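Local atomic coordinates of 4-amino-4-deoxychorismate lyase (Legionella pneumophila, PDB entry 3LUL), a protein that belongs to the class IV aminotransferase family of pyridoxal-phosphate enzymes and carries its cofactor covalently attached to a lysine side chain. Residues B[207-212]-B[265-270]. Numbering follows the deposited sequence. Where two conformers were deposited one is given.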
ATOM      1  N   ILE B 207      -9.572  10.623  24.364  1.00 11.74           N
ATOM      2  CA  ILE B 207     -10.106  11.985  24.281  1.00 11.28           C
ATOM      3  C   ILE B 207     -11.455  12.113  25.016  1.00 11.35           C
ATOM      4  O   ILE B 207     -11.644  13.049  25.778  1.00 13.36           O
ATOM      5  CB  ILE B 207     -10.193  12.471  22.814  1.00 12.51           C
ATOM      6  CG1 ILE B 207      -8.783  12.633  22.239  1.00 10.75           C
ATOM      7  CG2 ILE B 207     -10.924  13.821  22.701  1.00 15.86           C
ATOM      8  CD1 ILE B 207      -8.741  12.786  20.730  1.00 11.13           C
ATOM      9  N   SER B 208     -12.349  11.152  24.813  1.00 11.63           N
ATOM     10  CA  SER B 208     -13.656  11.132  25.496  0.50 12.39           C
ATOM     11  C   SER B 208     -13.484  11.090  27.002  1.00 11.41           C
ATOM     12  O   SER B 208     -14.104  11.864  27.715  1.00 12.95           O
ATOM     13  CB  SER B 208     -14.509   9.935  25.043  0.50 13.35           C
ATOM     14  OG  SER B 208     -14.982  10.111  23.726  0.50 10.99           O
ATOM     15  N   HIS B 209     -12.652  10.170  27.490  1.00 11.77           N
ATOM     16  CA  HIS B 209     -12.330  10.111  28.911  1.00 11.87           C
ATOM     17  C   HIS B 209     -11.822  11.445  29.466  1.00 10.83           C
ATOM     18  O   HIS B 209     -12.225  11.845  30.552  1.00 12.86           O
ATOM     19  CB  HIS B 209     -11.291   9.017  29.233  1.00 12.73           C
ATOM     20  CG  HIS B 209     -11.864   7.634  29.281  1.00 15.19           C
ATOM     21  ND1 HIS B 209     -12.862   7.275  30.157  1.00 18.08           N
ATOM     22  CD2 HIS B 209     -11.566   6.518  28.570  1.00 17.67           C
ATOM     23  CE1 HIS B 209     -13.172   6.005  29.967  1.00 22.67           C
ATOM     24  NE2 HIS B 209     -12.402   5.523  29.004  1.00 17.12           N
ATOM     25  N   CYS B 210     -10.937  12.121  28.737  1.00 11.40           N
ATOM     26  CA  CYS B 210     -10.379  13.391  29.206  1.00 12.61           C
ATOM     27  C   CYS B 210     -11.495  14.425  29.304  1.00 13.13           C
ATOM     28  O   CYS B 210     -11.586  15.149  30.295  1.00 17.59           O
ATOM     29  CB  CYS B 210      -9.275  13.893  28.268  1.00 10.93           C
ATOM     30  SG  CYS B 210      -7.758  12.908  28.399  1.00 14.10           S
ATOM     31  N   GLN B 211     -12.354  14.454  28.291  1.00 14.29           N
ATOM     32  CA  GLN B 211     -13.496  15.390  28.272  1.00 16.46           C
ATOM     33  C   GLN B 211     -14.444  15.151  29.422  1.00 14.60           C
ATOM     34  O   GLN B 211     -14.854  16.100  30.082  1.00 17.04           O
ATOM     35  CB  GLN B 211     -14.233  15.327  26.927  1.00 16.93           C
ATOM     36  CG  GLN B 211     -13.461  16.047  25.837  1.00 22.26           C
ATOM     37  CD  GLN B 211     -13.878  15.699  24.418  1.00 29.52           C
ATOM     38  OE1 GLN B 211     -14.670  14.790  24.160  1.00 33.07           O
ATOM     39  NE2 GLN B 211     -13.300  16.422  23.479  1.00 33.40           N
ATOM     40  N   GLN B 212     -14.753  13.881  29.691  1.00 12.60           N
ATOM     41  CA  GLN B 212     -15.617  13.526  30.803  1.00 14.99           C
ATOM     42  C   GLN B 212     -14.984  13.925  32.122  1.00 15.05           C
ATOM     43  O   GLN B 212     -15.685  14.332  33.009  1.00 15.48           O
ATOM     44  CB  GLN B 212     -15.903  12.028  30.863  1.00 16.46           C
ATOM     45  CG  GLN B 212     -16.803  11.483  29.751  1.00 19.30           C
ATOM     46  CD  GLN B 212     -16.758   9.956  29.647  1.00 26.11           C
ATOM     47  OE1 GLN B 212     -16.353   9.398  28.616  1.00 33.22           O
ATOM     48  NE2 GLN B 212     -17.156   9.274  30.721  1.00 29.22           N
ATOM     49  N   PHE B 265      -5.644   3.446  33.779  1.00 11.87           N
ATOM     50  CA  PHE B 265      -6.708   2.969  34.639  1.00 11.81           C
ATOM     51  C   PHE B 265      -8.053   3.087  33.943  1.00 12.58           C
ATOM     52  O   PHE B 265      -8.814   2.117  33.892  1.00 14.48           O
ATOM     53  CB  PHE B 265      -6.725   3.698  35.993  1.00 13.67           C
ATOM     54  CG  PHE B 265      -7.893   3.284  36.872  1.00 11.46           C
ATOM     55  CD1 PHE B 265      -9.116   3.913  36.753  1.00 19.40           C
ATOM     56  CD2 PHE B 265      -7.761   2.259  37.794  1.00 21.60           C
ATOM     57  CE1 PHE B 265     -10.189   3.538  37.540  1.00 24.74           C
ATOM     58  CE2 PHE B 265      -8.838   1.884  38.593  1.00 20.60           C
ATOM     59  CZ  PHE B 265     -10.050   2.527  38.454  1.00 17.91           C
ATOM     60  N   LEU B 266      -8.339   4.262  33.378  1.00 10.81           N
ATOM     61  CA  LEU B 266      -9.636   4.504  32.757  1.00 13.58           C
ATOM     62  C   LEU B 266      -9.893   3.606  31.533  1.00 15.96           C
ATOM     63  O   LEU B 266     -10.974   3.016  31.400  1.00 15.23           O
ATOM     64  CB  LEU B 266      -9.784   5.983  32.404  1.00 13.28           C
ATOM     65  CG  LEU B 266      -9.859   6.941  33.591  1.00 15.08           C
ATOM     66  CD1 LEU B 266      -9.785   8.375  33.119  1.00 13.30           C
ATOM     67  CD2 LEU B 266     -11.127   6.655  34.415  1.00 16.95           C
ATOM     68  N   LEU B 267      -8.893   3.471  30.672  1.00 16.33           N
ATOM     69  CA  LEU B 267      -9.021   2.583  29.508  1.00 21.20           C
ATOM     70  C   LEU B 267      -9.279   1.158  29.980  1.00 21.83           C
ATOM     71  O   LEU B 267     -10.075   0.467  29.376  1.00 22.89           O
ATOM     72  CB  LEU B 267      -7.794   2.609  28.592  1.00 19.75           C
ATOM     73  CG  LEU B 267      -7.493   3.925  27.868  1.00 23.89           C
ATOM     74  CD1 LEU B 267      -6.116   3.805  27.195  1.00 23.95           C
ATOM     75  CD2 LEU B 267      -8.561   4.350  26.844  1.00 20.82           C
ATOM     76  N   ASN B 268      -8.632   0.760  31.068  1.00 23.26           N
ATOM     77  CA  ASN B 268      -8.805  -0.585  31.642  1.00 26.97           C
ATOM     78  C   ASN B 268     -10.180  -0.875  32.196  1.00 27.98           C
ATOM     79  O   ASN B 268     -10.625  -2.008  32.093  1.00 27.16           O
ATOM     80  CB  ASN B 268      -7.785  -0.864  32.752  1.00 27.22           C
ATOM     81  CG  ASN B 268      -6.448  -1.325  32.223  1.00 32.88           C
ATOM     82  OD1 ASN B 268      -6.273  -1.531  31.015  1.00 38.73           O
ATOM     83  ND2 ASN B 268      -5.489  -1.500  33.130  1.00 37.97           N
ATOM     84  N   GLN B 269     -10.830   0.118  32.813  1.00 28.96           N
ATOM     85  CA  GLN B 269     -12.143  -0.128  33.387  0.50 30.15           C
ATOM     86  C   GLN B 269     -13.238  -0.244  32.316  1.00 32.58           C
ATOM     87  O   GLN B 269     -14.282  -0.839  32.569  1.00 34.27           O
ATOM     88  CB  GLN B 269     -12.475   0.880  34.500  0.50 28.97           C
ATOM     89  CG  GLN B 269     -13.021   2.229  34.107  0.50 27.81           C
ATOM     90  CD  GLN B 269     -13.552   2.950  35.319  0.50 26.43           C
ATOM     91  OE1 GLN B 269     -13.503   4.175  35.409  0.50 32.60           O
ATOM     92  NE2 GLN B 269     -14.040   2.182  36.283  0.50 28.72           N
ATOM     93  N   ASP B 270     -12.992   0.278  31.116  1.00 35.40           N
ATOM     94  CA  ASP B 270     -14.029   0.285  30.075  1.00 38.80           C
ATOM     95  C   ASP B 270     -14.417  -1.102  29.614  1.00 41.99           C
ATOM     96  O   ASP B 270     -13.587  -1.826  29.040  1.00 43.49           O
ATOM     97  CB  ASP B 270     -13.586   1.057  28.846  1.00 39.15           C
ATOM     98  CG  ASP B 270     -13.210   2.461  29.148  1.00 38.19           C
ATOM     99  OD1 ASP B 270     -13.676   2.981  30.185  1.00 53.20           O
ATOM    100  OD2 ASP B 270     -12.453   3.040  28.337  1.00 42.27           O
TER
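His209 and Leu266 are the residues whose CA atoms come nearest each other, 7.3 Å apart, between the last turns of helices 201-212 and 258-269, and Asp270 is the first residue to leave helical geometry after the second. The contact illustrates how a single imidazole can join two helix ends, because every pair across it involves His209. With CG set beside the backbone N and anti to the carbonyl carbon (chi1 -78°), the ring reaches across to the second helix. Its NE2 donates a nearly straight hydrogen bond to Asp270 OD2, 2.6 Å long with an angle of 171° at the hydrogen. The bond uses the syn lone pair of OD2, and ring and carboxylate are almost coplanar, their planes 12° apart, so that the acid meets the imidazole at its edge. One face of the ring rests on Leu266, whose CB sits 4.0 Å from the ring centroid in a CH-pi contact; Leu267 CD2 adds an oblique touch at His209 CD2, 4.1 Å away. Asp270 OD2 also forms a salt bridge with Arg205, one turn before His209 on the same helix, whose charge would probably favour the ionised carboxylate. The contact ties the C-terminal ends of the two helices together, while Ile207 and Cys210 pack against strand 217-219 and Asp270 touches Phe42, just ahead of helix 43-57.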